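Local coordinates for putative 2OG-Fe(II) oxygenase family protein (Caulobacter crescentus CB15, PDB 3OOX) that probably catalyses the iron- and oxygen-dependent breakdown of 2-oxoglutarate, yielding ethene or, alongside L-arginine oxidation, succinate, at residues 24-29 / 36-41; 136-141 / 225-230; 144-149 / 233-238; 151-156 / 240-245; 192-197 / 300-305. All coordinates share one frame; numbering follows the deposited sequence.

Contact 1: 24-29 / 36-41; sequences QELGAS and AVLSDY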
# COMPACT_ATOMS: atom_id res chain seq x y z
N GLN A 24 1.59 5.21 -20.73
CA GLN A 24 1.22 3.98 -21.46
C GLN A 24 1.80 2.70 -20.84
O GLN A 24 1.07 1.72 -20.66
CB GLN A 24 1.65 4.06 -22.93
CG GLN A 24 1.34 2.80 -23.76
CD GLN A 24 -0.13 2.37 -23.75
OE1 GLN A 24 -1.05 3.21 -23.75
NE2 GLN A 24 -0.36 1.06 -23.75
N GLU A 25 3.10 2.68 -20.57
CA GLU A 25 3.75 1.47 -20.04
C GLU A 25 3.28 1.13 -18.62
O GLU A 25 2.94 -0.03 -18.33
CB GLU A 25 5.26 1.59 -20.07
CG GLU A 25 5.83 1.66 -21.47
CD GLU A 25 7.33 1.63 -21.50
OE1 GLU A 25 7.95 1.42 -20.45
OE2 GLU A 25 7.88 1.78 -22.60
N LEU A 26 3.22 2.12 -17.75
CA LEU A 26 2.66 1.85 -16.42
C LEU A 26 1.19 1.43 -16.48
O LEU A 26 0.78 0.49 -15.80
CB LEU A 26 2.75 3.07 -15.46
CG LEU A 26 3.97 3.35 -14.58
CD1 LEU A 26 3.62 4.53 -13.65
CD2 LEU A 26 4.53 2.17 -13.76
N GLY A 27 0.39 2.17 -17.23
CA GLY A 27 -1.02 1.88 -17.34
C GLY A 27 -1.29 0.49 -17.85
O GLY A 27 -2.18 -0.22 -17.35
N ALA A 28 -0.55 0.09 -18.88
CA ALA A 28 -0.77 -1.20 -19.50
C ALA A 28 -0.49 -2.30 -18.48
O ALA A 28 -1.15 -3.35 -18.47
CB ALA A 28 0.12 -1.39 -20.74
N SER A 29 0.52 -2.09 -17.65
CA SER A 29 0.87 -3.06 -16.64
C SER A 29 -0.25 -3.18 -15.58
O SER A 29 -0.69 -4.28 -15.23
CB SER A 29 2.23 -2.72 -16.02
OG SER A 29 2.67 -3.73 -15.14
N ALA A 36 2.26 -2.73 -11.10
CA ALA A 36 3.36 -2.22 -11.91
C ALA A 36 4.60 -2.13 -11.06
O ALA A 36 4.52 -2.03 -9.83
CB ALA A 36 3.00 -0.86 -12.49
N VAL A 37 5.76 -2.15 -11.72
CA VAL A 37 7.03 -2.01 -11.04
C VAL A 37 7.69 -0.76 -11.59
O VAL A 37 7.84 -0.64 -12.82
CB VAL A 37 7.96 -3.23 -11.27
CG1 VAL A 37 9.32 -3.01 -10.57
CG2 VAL A 37 7.26 -4.53 -10.79
N LEU A 38 8.07 0.13 -10.69
CA LEU A 38 8.63 1.45 -11.01
C LEU A 38 10.08 1.49 -10.53
O LEU A 38 10.37 1.36 -9.35
CB LEU A 38 7.82 2.55 -10.33
CG LEU A 38 8.27 3.98 -10.59
CD1 LEU A 38 7.91 4.31 -12.00
CD2 LEU A 38 7.55 4.94 -9.66
N SER A 39 11.01 1.66 -11.48
CA SER A 39 12.45 1.73 -11.17
C SER A 39 12.92 3.19 -11.22
O SER A 39 12.17 4.08 -11.65
CB SER A 39 13.21 0.88 -12.17
OG SER A 39 13.00 1.36 -13.48
N ASP A 40 14.13 3.44 -10.73
CA ASP A 40 14.80 4.74 -10.83
C ASP A 40 13.98 5.87 -10.18
O ASP A 40 13.85 6.95 -10.75
CB ASP A 40 15.10 5.09 -12.29
CG ASP A 40 15.96 4.07 -12.99
OD1 ASP A 40 16.86 3.48 -12.33
OD2 ASP A 40 15.74 3.87 -14.20
N TYR A 41 13.45 5.62 -8.98
CA TYR A 41 12.67 6.67 -8.28
C TYR A 41 13.63 7.75 -7.82
O TYR A 41 14.85 7.54 -7.73
CB TYR A 41 11.83 6.12 -7.12
CG TYR A 41 12.54 5.25 -6.07
CD1 TYR A 41 13.59 5.75 -5.29
CD2 TYR A 41 12.12 3.94 -5.83
CE1 TYR A 41 14.20 4.97 -4.31
CE2 TYR A 41 12.72 3.16 -4.85
CZ TYR A 41 13.76 3.67 -4.09
OH TYR A 41 14.36 2.88 -3.12
O HOH W 1 5.51 -2.39 -14.57
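Helix 19-33 and the strand that follows it, 35-39, form a compact alpha-beta unit in which Leu26 and Ser29 of the helix close over Ala36 at the start of the strand. The two short axes approach to 8.2 Å and run nearly antiparallel, at 149°, because the chain reverses between the helix and the strand. Leu26 supplies the apolar half of the contact. Its CD2 branch reaches Ala36 CB at 3.6 Å, and the same methyl grazes Leu38 CD1 at 4.4 Å, so a single branch bridges two residues on one face of the strand. Ser29 supplies the polar half. With chi1 at -174° its OG lies beside the carbonyl carbon and comes within 3.6 Å of Ala36 CA, while also bonding to the carbonyl of Phe35. A water extends this link: it donates to Ser29 OG at 3.2 Å and accepts from Val37 N at 2.9 Å. The serine hydroxyl thus serves the chain on the strand side twice, once directly and once through solvent. Behind Leu26 stands Ala148 of helix 127-152, and Leu38 rests on Met141 of that helix. The strand itself pairs through backbone bonds with strand 227-231, so helix 19-33 flanks the edge region of the large sheet.

Contact 2: 136-141 / 225-230; sequences NSLDGM and GCLVIN. With EDO (1,2-ethanediol), chain F.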
# COMPACT_ATOMS: atom_id res chain seq x y z
N ASN A 136 4.99 11.22 3.59
CA ASN A 136 4.73 12.28 2.61
C ASN A 136 5.47 12.06 1.30
O ASN A 136 4.96 12.41 0.22
CB ASN A 136 5.08 13.64 3.24
CG ASN A 136 4.10 14.04 4.35
OD1 ASN A 136 4.53 14.30 5.49
ND2 ASN A 136 2.81 14.03 4.04
N SER A 137 6.65 11.45 1.35
CA SER A 137 7.37 11.10 0.15
C SER A 137 6.65 10.06 -0.71
O SER A 137 6.59 10.18 -1.92
CB SER A 137 8.75 10.57 0.54
OG SER A 137 9.45 10.18 -0.60
N LEU A 138 6.13 9.03 -0.05
CA LEU A 138 5.39 8.00 -0.79
C LEU A 138 4.04 8.53 -1.27
O LEU A 138 3.57 8.15 -2.34
CB LEU A 138 5.25 6.75 0.07
CG LEU A 138 6.56 5.98 0.25
CD1 LEU A 138 6.42 4.90 1.32
CD2 LEU A 138 7.05 5.37 -1.05
N ASP A 139 3.41 9.39 -0.47
CA ASP A 139 2.14 10.03 -0.88
C ASP A 139 2.40 10.87 -2.14
O ASP A 139 1.58 10.86 -3.08
CB ASP A 139 1.56 10.92 0.24
CG ASP A 139 0.11 11.25 0.03
OD1 ASP A 139 -0.66 10.36 -0.40
OD2 ASP A 139 -0.28 12.41 0.30
N GLY A 140 3.53 11.57 -2.14
CA GLY A 140 3.89 12.37 -3.35
C GLY A 140 4.15 11.55 -4.60
O GLY A 140 3.70 11.89 -5.70
N MSE A 141 4.89 10.46 -4.44
CA MSE A 141 5.17 9.58 -5.56
C MSE A 141 3.87 8.94 -6.05
O MSE A 141 3.63 8.80 -7.25
CB MSE A 141 6.23 8.53 -5.21
CG MSE A 141 6.43 7.57 -6.33
SE MSE A 141 6.99 8.42 -7.99
CE MSE A 141 8.88 8.52 -7.54
N GLY A 225 15.89 -0.71 -5.25
CA GLY A 225 15.57 0.68 -5.60
C GLY A 225 14.36 0.83 -6.48
O GLY A 225 14.31 1.71 -7.35
N CYS A 226 13.36 -0.04 -6.26
CA CYS A 226 12.10 0.07 -6.99
C CYS A 226 10.91 0.20 -6.04
O CYS A 226 11.01 -0.04 -4.84
CB CYS A 226 11.83 -1.14 -7.91
SG CYS A 226 12.98 -1.43 -9.28
N LEU A 227 9.78 0.63 -6.61
CA LEU A 227 8.49 0.58 -5.96
C LEU A 227 7.61 -0.39 -6.72
O LEU A 227 7.50 -0.32 -7.94
CB LEU A 227 7.82 1.97 -5.97
CG LEU A 227 8.34 2.98 -4.95
CD1 LEU A 227 8.03 4.40 -5.40
CD2 LEU A 227 7.74 2.73 -3.56
N VAL A 228 6.98 -1.31 -5.99
CA VAL A 228 5.96 -2.17 -6.57
C VAL A 228 4.62 -1.50 -6.21
O VAL A 228 4.37 -1.19 -5.06
CB VAL A 228 5.98 -3.59 -5.99
CG1 VAL A 228 4.80 -4.40 -6.57
CG2 VAL A 228 7.33 -4.28 -6.30
N ILE A 229 3.80 -1.25 -7.22
CA ILE A 229 2.57 -0.50 -7.01
C ILE A 229 1.39 -1.34 -7.46
O ILE A 229 1.46 -1.98 -8.50
CB ILE A 229 2.59 0.80 -7.80
CG1 ILE A 229 3.85 1.60 -7.44
CG2 ILE A 229 1.29 1.63 -7.49
CD1 ILE A 229 4.33 2.53 -8.52
N ASN A 230 0.32 -1.33 -6.67
CA ASN A 230 -0.93 -2.05 -7.07
C ASN A 230 -2.17 -1.21 -6.93
O ASN A 230 -2.27 -0.32 -6.06
CB ASN A 230 -1.11 -3.39 -6.33
CG ASN A 230 -1.27 -3.24 -4.84
OD1 ASN A 230 -0.31 -2.91 -4.14
ND2 ASN A 230 -2.50 -3.48 -4.32
C1 EDO F . 15.98 -1.01 -1.44
O1 EDO F . 15.51 -1.39 -2.75
C2 EDO F . 16.98 0.14 -1.47
O2 EDO F . 18.00 -0.06 -2.47
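Leu138 and Leu227 face each other with the same first torsion, chi1 -72° and -77°: in each, CG stands beside the backbone N and anti to the carbonyl carbon, and the leucine tips are carried into the space between helix and strand. Met141, present as selenomethionine, differs: its CG is anti to N (chi1 176°) before the chain folds back at the next two bonds. Leu227 is therefore shared. Its CD2 meets Leu138 CD2 at 3.7 Å, and its CD1 meets Met141 CG, also at 3.7 Å. Both pairs cross obliquely, so that the forked end of the strand leucine engages two residues three apart on the helix, one methyl to each. The partners are all buried and wholly apolar where they touch. Phe267 of strand 262-269 adjoins Leu138, and Leu199 of strand 197-201 adjoins Met141. Away from this interface, Gly225 N donates to O1 of a bound ethanediol at 2.6 Å, probably a crystallisation additive. The arrangement illustrates how a long helix, here 127-152, lies across the outer face of the larger sheet in the double-stranded beta-helix fold of 2-oxoglutarate oxygenases.

Contact 3: 144-149 / 233-238; sequences KVLEAI and DMLERL. With EDO (1,2-ethanediol), chain E; EDO (1,2-ethanediol), chain G.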
# COMPACT_ATOMS: atom_id res chain seq x y z
N LYS A 144 2.22 11.18 -8.46
CA LYS A 144 2.84 11.15 -9.77
C LYS A 144 2.41 9.90 -10.56
O LYS A 144 2.15 9.96 -11.76
CB LYS A 144 4.36 11.28 -9.63
CG LYS A 144 4.78 12.63 -9.05
CD LYS A 144 6.25 12.81 -8.71
CE LYS A 144 6.42 13.98 -7.72
NZ LYS A 144 7.84 14.13 -7.32
N VAL A 145 2.32 8.76 -9.88
CA VAL A 145 1.81 7.54 -10.48
C VAL A 145 0.35 7.72 -10.91
O VAL A 145 -0.07 7.27 -11.98
CB VAL A 145 1.97 6.36 -9.47
CG1 VAL A 145 1.24 5.12 -9.96
CG2 VAL A 145 3.48 6.09 -9.24
N LEU A 146 -0.44 8.41 -10.09
CA LEU A 146 -1.82 8.66 -10.42
C LEU A 146 -1.95 9.58 -11.64
O LEU A 146 -2.89 9.45 -12.42
CB LEU A 146 -2.61 9.21 -9.22
CG LEU A 146 -2.95 8.10 -8.22
CD1 LEU A 146 -3.32 8.77 -6.87
CD2 LEU A 146 -4.07 7.18 -8.71
N GLU A 147 -1.01 10.51 -11.79
CA GLU A 147 -0.99 11.29 -13.05
C GLU A 147 -0.88 10.40 -14.29
O GLU A 147 -1.54 10.64 -15.29
CB GLU A 147 0.15 12.29 -13.05
CG GLU A 147 0.05 13.44 -12.08
CD GLU A 147 1.30 14.30 -12.13
OE1 GLU A 147 1.45 15.09 -13.09
OE2 GLU A 147 2.16 14.17 -11.23
N ALA A 148 0.02 9.41 -14.22
CA ALA A 148 0.20 8.47 -15.30
C ALA A 148 -1.08 7.66 -15.51
O ALA A 148 -1.53 7.47 -16.65
CB ALA A 148 1.37 7.60 -15.02
N ILE A 149 -1.67 7.19 -14.42
CA ILE A 149 -2.94 6.45 -14.51
C ILE A 149 -4.05 7.30 -15.17
O ILE A 149 -4.78 6.82 -16.04
CB ILE A 149 -3.37 5.91 -13.12
CG1 ILE A 149 -2.38 4.81 -12.68
CG2 ILE A 149 -4.78 5.39 -13.17
CD1 ILE A 149 -2.58 4.40 -11.22
N ASP A 233 -9.22 -1.47 -4.39
CA ASP A 233 -10.61 -1.59 -4.74
C ASP A 233 -11.27 -0.23 -5.03
O ASP A 233 -12.20 -0.21 -5.86
CB ASP A 233 -11.40 -2.25 -3.62
CG ASP A 233 -11.08 -3.72 -3.45
OD1 ASP A 233 -10.39 -4.33 -4.31
OD2 ASP A 233 -11.52 -4.27 -2.43
N MSE A 234 -10.87 0.86 -4.37
CA MSE A 234 -11.49 2.17 -4.64
C MSE A 234 -11.28 2.57 -6.09
O MSE A 234 -12.20 3.08 -6.75
CB MSE A 234 -10.92 3.26 -3.72
CG MSE A 234 -11.38 3.21 -2.30
SE MSE A 234 -10.42 4.48 -1.17
CE MSE A 234 -11.27 4.12 0.51
N LEU A 235 -10.06 2.37 -6.61
CA LEU A 235 -9.75 2.78 -7.97
C LEU A 235 -10.36 1.79 -8.95
O LEU A 235 -10.84 2.18 -10.03
CB LEU A 235 -8.24 2.89 -8.13
CG LEU A 235 -7.68 3.32 -9.47
CD1 LEU A 235 -8.34 4.61 -9.99
CD2 LEU A 235 -6.15 3.52 -9.40
N GLU A 236 -10.36 0.50 -8.61
CA GLU A 236 -11.06 -0.50 -9.42
C GLU A 236 -12.52 -0.08 -9.61
O GLU A 236 -13.03 -0.09 -10.76
CB GLU A 236 -10.98 -1.90 -8.78
CG GLU A 236 -11.74 -2.99 -9.55
CD GLU A 236 -11.70 -4.31 -8.82
OE1 GLU A 236 -12.27 -4.38 -7.72
OE2 GLU A 236 -11.09 -5.24 -9.36
N ARG A 237 -13.17 0.35 -8.53
CA ARG A 237 -14.59 0.72 -8.62
C ARG A 237 -14.78 1.98 -9.46
O ARG A 237 -15.67 2.02 -10.34
CB ARG A 237 -15.18 0.89 -7.23
CG ARG A 237 -16.61 1.41 -7.23
CD ARG A 237 -17.29 1.20 -5.90
NE ARG A 237 -18.61 1.83 -5.92
CZ ARG A 237 -19.66 1.43 -5.21
NH1 ARG A 237 -19.60 0.37 -4.40
NH2 ARG A 237 -20.82 2.11 -5.31
N LEU A 238 -13.92 2.97 -9.25
CA LEU A 238 -14.01 4.21 -10.04
C LEU A 238 -13.93 3.93 -11.54
O LEU A 238 -14.65 4.57 -12.32
CB LEU A 238 -12.91 5.17 -9.61
CG LEU A 238 -12.81 6.49 -10.40
CD1 LEU A 238 -14.08 7.34 -10.18
CD2 LEU A 238 -11.55 7.27 -9.98
C1 EDO E . 8.83 15.50 -10.49
O1 EDO E . 8.67 16.28 -9.30
C2 EDO E . 10.10 14.67 -10.40
O2 EDO E . 9.97 13.71 -9.33
C1 EDO G . -23.76 0.37 -3.31
O1 EDO G . -23.17 1.45 -4.05
C2 EDO G . -22.77 -0.79 -3.17
O2 EDO G . -21.60 -0.38 -2.46
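The guanidinium of Arg237, on the far side of its helix from the meeting of Leu235 with Ile149, holds a bound ethanediol at its edge. NH1 donates to O2 of the diol at 2.9 Å and NH2 to O1 at 2.7 Å, the latter nearly straight at 170°. C1 of the diol lies in the guanidinium plane, and Phe301 packs against the arginine side chain. Between the helices the contact is carbon against carbon: Leu235 CD2 meets Ile149 CD1 tip to tip at 4.1 Å and approaches Leu146 CD2 at 4.3 Å. On the outer face of helix 127-152, extended Lys144 places NZ 3.0 Å from both O1 and O2 of a second ethanediol, which also bonds to Asp42. With an alanine here, that diol would probably lose the ammonium that grips both its hydroxyls and keep a looser hold through Asp42. The chemistry is thus divided, with methyl groups joining the helices inside and charged ends outside holding diols that probably come from the crystallisation liquor, consistent with an interface held by exclusion of water.

Contact 4: 151-156 / 240-245; sequences TYLKLE and NNVLPS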
# COMPACT_ATOMS: atom_id res chain seq x y z
N THR A 151 -3.71 9.87 -17.27
CA THR A 151 -3.42 9.99 -18.71
C THR A 151 -3.73 8.68 -19.45
O THR A 151 -4.28 8.69 -20.56
CB THR A 151 -1.97 10.46 -18.88
OG1 THR A 151 -1.87 11.79 -18.36
CG2 THR A 151 -1.54 10.42 -20.34
N TYR A 152 -3.40 7.54 -18.85
CA TYR A 152 -3.69 6.25 -19.46
C TYR A 152 -5.18 6.06 -19.70
O TYR A 152 -5.61 5.54 -20.76
CB TYR A 152 -3.14 5.12 -18.59
CG TYR A 152 -3.39 3.74 -19.16
CD1 TYR A 152 -2.64 3.26 -20.23
CD2 TYR A 152 -4.38 2.92 -18.61
CE1 TYR A 152 -2.87 2.00 -20.74
CE2 TYR A 152 -4.59 1.66 -19.09
CZ TYR A 152 -3.84 1.20 -20.18
OH TYR A 152 -4.05 -0.05 -20.69
N LEU A 153 -5.97 6.54 -18.74
CA LEU A 153 -7.42 6.47 -18.78
C LEU A 153 -8.05 7.56 -19.63
O LEU A 153 -9.27 7.68 -19.68
CB LEU A 153 -7.99 6.55 -17.35
CG LEU A 153 -7.68 5.34 -16.46
CD1 LEU A 153 -8.12 5.63 -15.02
CD2 LEU A 153 -8.38 4.10 -16.96
N LYS A 154 -7.22 8.37 -20.29
CA LYS A 154 -7.67 9.47 -21.18
C LYS A 154 -8.42 10.54 -20.41
O LYS A 154 -9.36 11.18 -20.92
CB LYS A 154 -8.46 8.93 -22.37
CG LYS A 154 -7.72 7.83 -23.12
CD LYS A 154 -8.56 7.25 -24.25
CE LYS A 154 -7.79 6.19 -25.01
NZ LYS A 154 -6.76 6.81 -25.91
N LEU A 155 -7.97 10.76 -19.18
CA LEU A 155 -8.42 11.83 -18.31
C LEU A 155 -7.42 12.99 -18.31
O LEU A 155 -6.28 12.83 -18.75
CB LEU A 155 -8.59 11.32 -16.85
CG LEU A 155 -9.49 10.08 -16.61
CD1 LEU A 155 -9.43 9.68 -15.15
CD2 LEU A 155 -10.96 10.28 -17.03
N GLU A 156 -7.84 14.13 -17.79
CA GLU A 156 -6.91 15.22 -17.48
C GLU A 156 -5.77 14.68 -16.61
O GLU A 156 -6.00 13.89 -15.69
CB GLU A 156 -7.60 16.36 -16.75
CG GLU A 156 -8.58 17.11 -17.62
CD GLU A 156 -7.91 17.84 -18.77
OE1 GLU A 156 -6.92 18.57 -18.51
OE2 GLU A 156 -8.37 17.69 -19.92
N ASN A 240 -14.84 1.28 -13.23
CA ASN A 240 -15.77 0.23 -13.67
C ASN A 240 -15.01 -1.05 -13.99
O ASN A 240 -15.32 -1.79 -14.95
CB ASN A 240 -16.55 0.67 -14.91
CG ASN A 240 -17.87 -0.06 -15.04
OD1 ASN A 240 -18.49 -0.45 -14.03
ND2 ASN A 240 -18.34 -0.21 -16.28
N ASN A 241 -14.03 -1.31 -13.12
CA ASN A 241 -13.18 -2.52 -13.19
C ASN A 241 -12.24 -2.62 -14.39
O ASN A 241 -11.62 -3.65 -14.61
CB ASN A 241 -14.05 -3.79 -13.01
CG ASN A 241 -14.66 -3.88 -11.62
OD1 ASN A 241 -15.34 -2.97 -11.19
ND2 ASN A 241 -14.39 -4.96 -10.91
N VAL A 242 -12.07 -1.53 -15.13
CA VAL A 242 -11.10 -1.46 -16.21
C VAL A 242 -9.68 -1.71 -15.64
O VAL A 242 -8.90 -2.45 -16.22
CB VAL A 242 -11.19 -0.12 -16.97
CG1 VAL A 242 -9.96 0.08 -17.86
CG2 VAL A 242 -12.47 -0.08 -17.83
N LEU A 243 -9.38 -1.08 -14.50
CA LEU A 243 -8.14 -1.38 -13.79
C LEU A 243 -8.47 -2.30 -12.61
O LEU A 243 -9.19 -1.91 -11.70
CB LEU A 243 -7.46 -0.11 -13.29
CG LEU A 243 -7.11 0.94 -14.36
CD1 LEU A 243 -6.37 2.13 -13.78
CD2 LEU A 243 -6.25 0.34 -15.50
N PRO A 244 -7.92 -3.53 -12.61
CA PRO A 244 -8.34 -4.53 -11.61
C PRO A 244 -7.54 -4.42 -10.32
O PRO A 244 -6.34 -4.12 -10.36
CB PRO A 244 -8.02 -5.85 -12.29
CG PRO A 244 -6.79 -5.51 -13.17
CD PRO A 244 -7.05 -4.12 -13.66
N SER A 245 -8.22 -4.61 -9.19
CA SER A 245 -7.60 -4.77 -7.88
C SER A 245 -7.38 -6.27 -7.70
O SER A 245 -8.34 -7.04 -7.59
CB SER A 245 -8.49 -4.24 -6.80
OG SER A 245 -7.90 -4.46 -5.55
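Leu243 points its CB toward the end of helix 127-152, and each step outward from there brings it closer to that helix. CB and CG form the stem, CG lying beside the backbone N (chi1 -58°), and the fork beyond divides the work. CD1 reaches tip to tip toward CD1 of Leu153 at 4.1 Å. CD2 turns to the ring of Tyr152, coming within 4.2 Å of CE2 at a slant. Leu153 spreads its own fork in the same manner, for its CD2 approaches Val242 CG1 at 4.4 Å, and so two adjacent loop residues are met by two adjacent residues of the helix end. The phenol hydroxyl of Tyr152 is occupied elsewhere, bonded to Glu31 of helix 19-33, which fixes the tyrosine between that helix and the loop. Both helices end alike. Lys154, with positive phi, closes helix 127-152 as a Schellman motif, its N bonded to Thr151 O at 3.0 Å. Asn240, also with positive phi, plays the C-prime part after helix 233-238, with Asn241 N bonded to Glu236 O. The contact is thus an apolar meeting between the Schellman-capped end of helix 127-152 and the loop that leads from the similarly ended helix 233-238 to strand 248-250.

Contact 5: 192-197 / 300-305; sequences GDINTI and EFLQQR. With EDO (1,2-ethanediol), chain G.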
# COMPACT_ATOMS: atom_id res chain seq x y z
N GLY A 192 -6.59 -8.82 -1.35
CA GLY A 192 -6.56 -7.62 -2.19
C GLY A 192 -6.57 -6.40 -1.27
O GLY A 192 -6.86 -6.51 -0.06
N ASP A 193 -6.25 -5.25 -1.82
CA ASP A 193 -6.24 -4.01 -1.07
C ASP A 193 -7.51 -3.22 -1.38
O ASP A 193 -7.99 -3.25 -2.52
CB ASP A 193 -5.03 -3.16 -1.50
CG ASP A 193 -3.72 -3.65 -0.92
OD1 ASP A 193 -3.74 -4.53 -0.02
OD2 ASP A 193 -2.66 -3.14 -1.36
N ILE A 194 -8.01 -2.51 -0.37
CA ILE A 194 -9.30 -1.81 -0.46
C ILE A 194 -9.20 -0.36 -0.88
O ILE A 194 -10.24 0.26 -1.20
CB ILE A 194 -10.14 -1.99 0.80
CG1 ILE A 194 -9.55 -1.28 1.99
CG2 ILE A 194 -10.35 -3.47 1.11
CD1 ILE A 194 -10.40 -1.50 3.28
N ASN A 195 -7.97 0.16 -0.98
CA ASN A 195 -7.70 1.58 -1.11
C ASN A 195 -7.54 1.99 -2.57
O ASN A 195 -8.11 1.36 -3.46
CB ASN A 195 -6.50 1.95 -0.21
CG ASN A 195 -5.28 1.06 -0.44
OD1 ASN A 195 -5.31 -0.13 -0.07
ND2 ASN A 195 -4.20 1.63 -1.02
N THR A 196 -6.82 3.06 -2.85
CA THR A 196 -6.69 3.58 -4.21
C THR A 196 -5.52 2.94 -4.95
O THR A 196 -5.71 2.20 -5.92
CB THR A 196 -6.61 5.11 -4.18
OG1 THR A 196 -7.80 5.61 -3.53
CG2 THR A 196 -6.41 5.73 -5.61
N ILE A 197 -4.31 3.22 -4.49
CA ILE A 197 -3.13 2.45 -4.87
C ILE A 197 -2.26 2.22 -3.65
O ILE A 197 -2.30 3.00 -2.70
CB ILE A 197 -2.27 3.11 -5.97
CG1 ILE A 197 -1.86 4.54 -5.58
CG2 ILE A 197 -3.04 3.12 -7.31
CD1 ILE A 197 -0.82 5.18 -6.57
N GLU A 300 -17.50 5.98 2.97
CA GLU A 300 -18.62 5.03 2.99
C GLU A 300 -18.14 3.66 2.49
O GLU A 300 -18.50 2.61 3.03
CB GLU A 300 -19.80 5.54 2.13
CG GLU A 300 -20.66 6.69 2.76
CD GLU A 300 -21.55 7.52 1.78
OE1 GLU A 300 -21.67 7.26 0.55
OE2 GLU A 300 -22.18 8.49 2.28
N PHE A 301 -17.39 3.70 1.40
CA PHE A 301 -16.85 2.47 0.77
C PHE A 301 -15.85 1.79 1.69
O PHE A 301 -15.89 0.57 1.85
CB PHE A 301 -16.19 2.83 -0.55
CG PHE A 301 -15.66 1.65 -1.32
CD1 PHE A 301 -16.48 0.86 -2.06
CD2 PHE A 301 -14.30 1.34 -1.28
CE1 PHE A 301 -15.99 -0.20 -2.78
CE2 PHE A 301 -13.80 0.27 -2.00
CZ PHE A 301 -14.65 -0.50 -2.75
N LEU A 302 -14.99 2.60 2.33
CA LEU A 302 -14.04 2.09 3.30
C LEU A 302 -14.77 1.38 4.41
O LEU A 302 -14.42 0.24 4.75
CB LEU A 302 -13.20 3.24 3.88
CG LEU A 302 -12.04 2.85 4.79
CD1 LEU A 302 -11.12 1.82 4.14
CD2 LEU A 302 -11.30 4.11 5.17
N GLN A 303 -15.77 2.02 4.98
CA GLN A 303 -16.50 1.42 6.08
C GLN A 303 -17.18 0.13 5.63
O GLN A 303 -17.19 -0.86 6.38
CB GLN A 303 -17.53 2.36 6.64
CG GLN A 303 -16.97 3.56 7.39
CD GLN A 303 -18.07 4.41 7.95
OE1 GLN A 303 -18.93 3.92 8.69
NE2 GLN A 303 -18.09 5.68 7.58
N GLN A 304 -17.77 0.15 4.44
CA GLN A 304 -18.44 -1.04 3.88
C GLN A 304 -17.44 -2.19 3.71
O GLN A 304 -17.71 -3.31 4.12
CB GLN A 304 -19.13 -0.70 2.55
CG GLN A 304 -19.79 -1.92 1.87
CD GLN A 304 -20.15 -1.66 0.42
OE1 GLN A 304 -20.67 -0.60 0.08
NE2 GLN A 304 -19.91 -2.66 -0.44
N ARG A 305 -16.28 -1.94 3.10
CA ARG A 305 -15.32 -3.03 2.86
C ARG A 305 -14.79 -3.61 4.18
O ARG A 305 -14.54 -4.83 4.25
CB ARG A 305 -14.14 -2.59 1.98
CG ARG A 305 -14.49 -2.27 0.52
CD ARG A 305 -14.83 -3.51 -0.35
NE ARG A 305 -13.73 -4.44 -0.61
CZ ARG A 305 -13.78 -5.74 -0.35
NH1 ARG A 305 -14.88 -6.27 0.16
NH2 ARG A 305 -12.75 -6.53 -0.62
C1 EDO G . -23.76 0.37 -3.31
O1 EDO G . -23.17 1.45 -4.05
C2 EDO G . -22.77 -0.79 -3.17
O2 EDO G . -21.60 -0.38 -2.46
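Ile194 lies across Leu302 at about a right angle and runs past Arg305 in the opposite direction, joining a loop of the double-stranded beta-helix to the C-terminal helix 298-309. That loop links strands 188-191 and 197-201 and includes the end of an HxD sequence motif, which in relatives contributes ligands to the iron. It then passes into a classic beta bulge, where Thr196 and Ile197 both face Leu269. With chi1 at 68°, Ile194 sets CG1 in the crowded position between the backbone N and the carbonyl carbon, and CD1 extends onto Leu302 CD1, 3.5 Å away. CG2, on the other branch, lies 4.0 Å from Arg305 CB and 3.9 Å from Arg305 NE. A serine in its place would probably leave Leu302 without its apolar partner and open a gap beside the arginine chain. In the conformer described, Arg305 is bent at its second and third torsions; its NE forms a salt bridge with Asp233 and its NH1 another with Glu308. With chi1 at -68°, Arg305 CG lies 3.6 Å above one face of the Phe301 ring, toward the rim; the bends beyond carry NE back to Ile194 CG2. That ring turns its edge to the loop: Ile194 O lies near the ring plane, 3.6 Å from Phe301 CE2.

In the fold
Contacts 2, 3 and 4 climb helix 127-152 in order, each pairing a later part of it with a later part of the run from strand 227-231 through helix 233-238 to the loop beyond; their segments alternate along the chain, as in two strips laid side by side. Contacts 3 and 4 are closest, with centres about 7 Å apart. Contact 1 closes earlier in the chain, yet its strand 35-39 neighbours 227-231 in the large sheet, its centre about 11 Å from that of contact 2. Contact 5, its centre about 23 Å from that of contact 1, brings in the C-terminal helix and meets contact 3 where Met234 packs on Phe301. Together they bind N-terminal and C-terminal helices around the oxygenase beta core.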